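PDB 3GLA: Low molecular weight heat shock protein from Xanthomonas axonopodis pv. citri, which probably acts as an ATP-independent chaperone of the alpha-crystallin family, holding unfolding proteins in a soluble state during stress. Local coordinates for residues B[7-12]-B[16-21]; B[28-33]-B[88-93]. All blocks are in the same frame, centred on the assembly; numbering follows the deposited sequence.

Contact 1 (B[7-12]-B[16-21])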
# COMPACT_ATOMS: atom_id res chain seq x y z
N VAL B 7 1.17 -3.40 -8.98
CA VAL B 7 0.73 -2.31 -9.87
C VAL B 7 -0.41 -2.84 -10.72
O VAL B 7 -0.46 -4.06 -11.09
CB VAL B 7 1.89 -2.05 -10.78
CG1 VAL B 7 1.50 -1.30 -11.96
CG2 VAL B 7 2.99 -1.34 -9.94
N ASP B 8 -1.34 -2.01 -10.92
CA ASP B 8 -2.31 -2.32 -12.01
C ASP B 8 -2.07 -1.33 -13.10
O ASP B 8 -1.69 -0.16 -12.85
CB ASP B 8 -3.72 -2.07 -11.52
CG ASP B 8 -4.13 -2.97 -10.39
OD1 ASP B 8 -3.50 -3.98 -10.17
OD2 ASP B 8 -5.11 -2.54 -9.70
N ILE B 9 -2.36 -1.76 -14.33
CA ILE B 9 -2.16 -0.79 -15.43
C ILE B 9 -3.35 -0.93 -16.33
O ILE B 9 -3.78 -2.05 -16.65
CB ILE B 9 -0.96 -1.18 -16.24
CG1 ILE B 9 0.27 -1.12 -15.36
CG2 ILE B 9 -0.82 -0.21 -17.53
CD1 ILE B 9 1.62 -1.55 -16.06
N LYS B 10 -3.88 0.22 -16.70
CA LYS B 10 -5.12 0.34 -17.43
C LYS B 10 -4.84 1.18 -18.64
O LYS B 10 -4.16 2.19 -18.62
CB LYS B 10 -6.17 1.02 -16.57
CG LYS B 10 -7.46 1.13 -17.21
CD LYS B 10 -8.32 2.04 -16.36
CE LYS B 10 -9.79 1.88 -16.92
NZ LYS B 10 -10.56 2.89 -16.18
N GLU B 11 -5.47 0.77 -19.74
CA GLU B 11 -5.38 1.61 -20.92
C GLU B 11 -6.74 2.24 -21.16
O GLU B 11 -7.81 1.56 -21.29
CB GLU B 11 -4.97 0.75 -22.10
CG GLU B 11 -5.02 1.67 -23.38
CD GLU B 11 -4.54 0.95 -24.61
OE1 GLU B 11 -3.93 -0.15 -24.55
OE2 GLU B 11 -4.62 1.65 -25.68
N GLU B 12 -6.80 3.53 -20.98
CA GLU B 12 -8.04 4.31 -21.23
C GLU B 12 -7.93 4.83 -22.66
O GLU B 12 -6.93 4.57 -23.36
CB GLU B 12 -8.18 5.42 -20.27
CG GLU B 12 -8.47 4.88 -18.86
CD GLU B 12 -8.60 5.93 -17.78
OE1 GLU B 12 -9.18 5.57 -16.70
OE2 GLU B 12 -8.12 7.09 -18.02
N PHE B 16 -2.83 5.95 -20.52
CA PHE B 16 -2.64 4.73 -19.69
C PHE B 16 -2.64 5.22 -18.22
O PHE B 16 -2.28 6.39 -17.94
CB PHE B 16 -1.35 4.21 -19.98
CG PHE B 16 -1.30 3.63 -21.35
CD1 PHE B 16 -0.94 4.44 -22.43
CD2 PHE B 16 -1.69 2.30 -21.57
CE1 PHE B 16 -0.89 3.93 -23.72
CE2 PHE B 16 -1.63 1.72 -22.88
CZ PHE B 16 -1.24 2.56 -23.98
N VAL B 17 -3.01 4.33 -17.30
CA VAL B 17 -2.96 4.76 -15.93
C VAL B 17 -2.26 3.58 -15.21
O VAL B 17 -2.62 2.40 -15.44
CB VAL B 17 -4.28 4.93 -15.29
CG1 VAL B 17 -4.14 5.40 -13.84
CG2 VAL B 17 -5.24 5.97 -16.09
N LEU B 18 -1.25 3.90 -14.41
CA LEU B 18 -0.64 2.86 -13.61
C LEU B 18 -0.95 3.18 -12.19
O LEU B 18 -0.85 4.33 -11.75
CB LEU B 18 0.81 2.85 -13.85
CG LEU B 18 1.60 1.77 -13.12
CD1 LEU B 18 2.90 1.36 -14.01
CD2 LEU B 18 1.97 2.29 -11.63
N TYR B 19 -1.37 2.16 -11.44
CA TYR B 19 -1.70 2.40 -10.04
C TYR B 19 -0.74 1.51 -9.28
O TYR B 19 -0.60 0.33 -9.59
CB TYR B 19 -3.09 1.88 -9.72
CG TYR B 19 -4.17 2.50 -10.55
CD1 TYR B 19 -4.80 3.65 -10.14
CD2 TYR B 19 -4.55 1.88 -11.74
CE1 TYR B 19 -5.85 4.21 -10.94
CE2 TYR B 19 -5.55 2.39 -12.48
CZ TYR B 19 -6.18 3.53 -12.06
OH TYR B 19 -7.15 4.04 -12.93
N ALA B 20 0.05 2.11 -8.37
CA ALA B 20 1.03 1.31 -7.70
C ALA B 20 0.76 1.36 -6.21
O ALA B 20 0.57 2.43 -5.63
CB ALA B 20 2.41 1.88 -7.99
N ASP B 21 0.81 0.24 -5.60
CA ASP B 21 0.63 0.23 -4.16
C ASP B 21 2.03 0.42 -3.57
O ASP B 21 2.88 -0.49 -3.51
CB ASP B 21 0.13 -1.14 -3.78
CG ASP B 21 -1.40 -1.22 -3.86
OD1 ASP B 21 -2.01 -0.22 -4.22
OD2 ASP B 21 -1.88 -2.35 -3.65
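Phe16 and Glu11 lie side by side at one end of this antiparallel pair, both side chains heading the same way. The extended chain of Glu11 runs alongside the ring, its CG 3.4 Å from Phe16 CE2, and its carboxylate is turned 41° from the ring plane. Lys96 gathers the two, forming a salt bridge with Glu11 and a cation-pi contact with the ring. On the same face of the sheet, Leu18 reaches across to both Val7 and Ile9. With chi1 at 163°, Val7 CG1 points away from its own amide nitrogen and presses on Leu18 CG at 3.3 Å, tighter than usual, while Ile9 CD1 meets Leu18 CD1 at 3.8 Å. Phe70 of strand 64-71 covers all three, so this face belongs to the core of the alpha-crystallin beta-sandwich, and the hairpin of strands 7-11 and 15-21 supplies part of one of its two sheets. Asp8 pairs with Tyr19 and Lys10 with Val17 through two backbone hydrogen bonds each; the bond from Tyr19 N to Asp8 O is 2.7 Å long and nearly straight (167°). Their side chains occupy the other face. There Val17 CG1 sits 3.3 Å above the Tyr19 ring plane, toward the rim, and Lys10 CD comes within 4.1 Å of Tyr19 OH. Beyond it, Lys10 NZ forms a salt bridge with Glu12 OE1 (3.1 Å), meeting the oxygen's anti lone pair, and another with Glu52 of the second subunit. The Asp8 carboxylate is likewise gripped from that subunit, by Arg61 and the backbone N of Glu60.

Contact 2 (B[28-33]-B[88-93])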
# COMPACT_ATOMS: atom_id res chain seq x y z
N SER B 28 6.25 12.02 -3.19
CA SER B 28 7.34 12.83 -3.77
C SER B 28 8.67 12.07 -3.75
O SER B 28 9.57 12.45 -4.52
CB SER B 28 7.47 14.12 -2.92
OG SER B 28 8.08 13.71 -1.69
N GLN B 29 8.79 10.98 -2.96
CA GLN B 29 9.93 10.18 -2.92
C GLN B 29 9.96 8.98 -3.93
O GLN B 29 10.85 8.18 -3.87
CB GLN B 29 10.17 9.56 -1.53
CG GLN B 29 10.49 10.58 -0.41
CD GLN B 29 11.83 11.19 -0.70
OE1 GLN B 29 12.91 10.54 -0.60
NE2 GLN B 29 11.76 12.37 -1.21
N ILE B 30 8.92 8.89 -4.73
CA ILE B 30 8.86 7.77 -5.69
C ILE B 30 9.34 8.40 -6.98
O ILE B 30 8.85 9.45 -7.43
CB ILE B 30 7.45 7.30 -5.90
CG1 ILE B 30 6.84 6.78 -4.52
CG2 ILE B 30 7.46 6.25 -6.96
CD1 ILE B 30 5.32 6.85 -4.54
N GLU B 31 10.32 7.77 -7.55
CA GLU B 31 10.88 8.31 -8.84
C GLU B 31 10.13 7.67 -9.91
O GLU B 31 10.12 6.44 -10.00
CB GLU B 31 12.32 7.89 -8.90
CG GLU B 31 13.02 8.43 -10.10
CD GLU B 31 14.50 8.70 -9.78
OE1 GLU B 31 15.32 7.77 -9.96
OE2 GLU B 31 14.83 9.85 -9.35
N VAL B 32 9.50 8.45 -10.75
CA VAL B 32 8.80 7.93 -11.91
C VAL B 32 9.54 8.45 -13.09
O VAL B 32 9.78 9.66 -13.13
CB VAL B 32 7.43 8.47 -11.93
CG1 VAL B 32 6.60 7.96 -13.04
CG2 VAL B 32 6.70 8.01 -10.63
N GLN B 33 9.85 7.59 -14.03
CA GLN B 33 10.58 8.02 -15.26
C GLN B 33 10.07 7.16 -16.35
O GLN B 33 9.61 6.02 -16.14
CB GLN B 33 12.05 7.68 -15.08
CG GLN B 33 12.62 8.44 -14.00
CD GLN B 33 14.12 8.50 -14.12
OE1 GLN B 33 14.73 9.48 -13.68
NE2 GLN B 33 14.72 7.47 -14.73
N GLY B 88 -0.97 5.96 -0.11
CA GLY B 88 0.00 4.90 -0.44
C GLY B 88 -0.15 4.43 -1.84
O GLY B 88 0.56 3.51 -2.17
N VAL B 89 -1.13 4.91 -2.60
CA VAL B 89 -1.23 4.44 -3.97
C VAL B 89 -0.74 5.55 -4.80
O VAL B 89 -1.11 6.75 -4.66
CB VAL B 89 -2.71 4.14 -4.37
CG1 VAL B 89 -2.78 3.92 -5.87
CG2 VAL B 89 -3.19 2.96 -3.56
N LEU B 90 0.11 5.21 -5.72
CA LEU B 90 0.57 6.28 -6.66
C LEU B 90 -0.12 6.02 -7.95
O LEU B 90 -0.13 4.87 -8.42
CB LEU B 90 2.08 6.11 -6.85
CG LEU B 90 2.65 7.21 -7.83
CD1 LEU B 90 2.59 8.52 -7.15
CD2 LEU B 90 4.10 6.89 -8.13
N GLU B 91 -0.72 7.06 -8.52
CA GLU B 91 -1.43 6.84 -9.79
C GLU B 91 -0.68 7.62 -10.79
O GLU B 91 -0.43 8.86 -10.60
CB GLU B 91 -2.81 7.35 -9.59
CG GLU B 91 -3.58 7.30 -10.99
CD GLU B 91 -5.02 7.71 -10.82
OE1 GLU B 91 -5.56 8.22 -11.82
OE2 GLU B 91 -5.56 7.57 -9.75
N ILE B 92 -0.21 6.94 -11.80
CA ILE B 92 0.62 7.59 -12.82
C ILE B 92 -0.23 7.63 -14.05
O ILE B 92 -0.77 6.58 -14.47
CB ILE B 92 1.77 6.75 -13.11
CG1 ILE B 92 2.66 6.69 -11.81
CG2 ILE B 92 2.63 7.43 -14.19
CD1 ILE B 92 3.81 5.74 -11.94
N ARG B 93 -0.33 8.83 -14.69
CA ARG B 93 -1.16 8.88 -15.89
C ARG B 93 -0.25 9.20 -17.01
O ARG B 93 0.63 10.06 -16.93
CB ARG B 93 -2.23 9.96 -15.79
CG ARG B 93 -3.20 9.66 -14.68
CD ARG B 93 -4.45 10.50 -14.79
NE ARG B 93 -5.52 9.63 -14.37
CZ ARG B 93 -6.49 9.22 -15.17
NH1 ARG B 93 -7.42 8.39 -14.69
NH2 ARG B 93 -6.56 9.65 -16.43
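Ile30 and Val32 meet Leu90 and Ile92 through methyl groups, with the backbones held well apart: the nearest CA atoms, those of Val32 and Ile92, are 8.2 Å from each other. Two of the apolar pairs reach tip to tip. Ile30 CG2 touches Leu90 CD2 at 3.6 Å, and Val32 CG1 touches Ile92 CD1 at 3.7 Å. The third is a sliding contact, in which Val32 and Leu90 pass in opposite directions and bring Val32 CG2 to 3.8 Å from Leu90 CD2. Leu90 CD2 thus lies against both Ile30 and Val32, where chi1 near 180° and chi2 of 69° place it. Leu22 touches both Ile30 and Leu90, and Ile41 of strand 38-45 packs on Ile92.

A salt bridge lies on the other face of strand 89-95. Arg93 NE donates to Glu91 OE1 at 2.9 Å with the oxygen close to the guanidinium plane, linking residues i and i+2 on one face of the strand, and NH1 adds a weak bond to the same oxygen. Aliphatic side chains meeting between two sheets in this way form the interior of a beta-sandwich, here the immunoglobulin-like one of the alpha-crystallin domain.

In the fold
Strands 15-21 and 89-95 are neighbours in one sheet, which makes contact 1 and contact 2 continuous although their centres lie 11 Å apart. Backbone hydrogen bonds probably join them: Leu18 O is 2.7 Å from Ile92 N, and Ala20 N is 2.8 Å from Leu90 O. Contact 1 works within that sheet, whereas contact 2 crosses from it to the sheet containing strand 31-35. Leu18 and Ile92 therefore line the same interior. On the outer face Val17 CG1 packs on Glu91 CG at 3.5 Å. At the sheet edge, strand 7-11 of contact 1, residues 8-10 pair with a strand of the second subunit, continuing the sheet across the dimer interface.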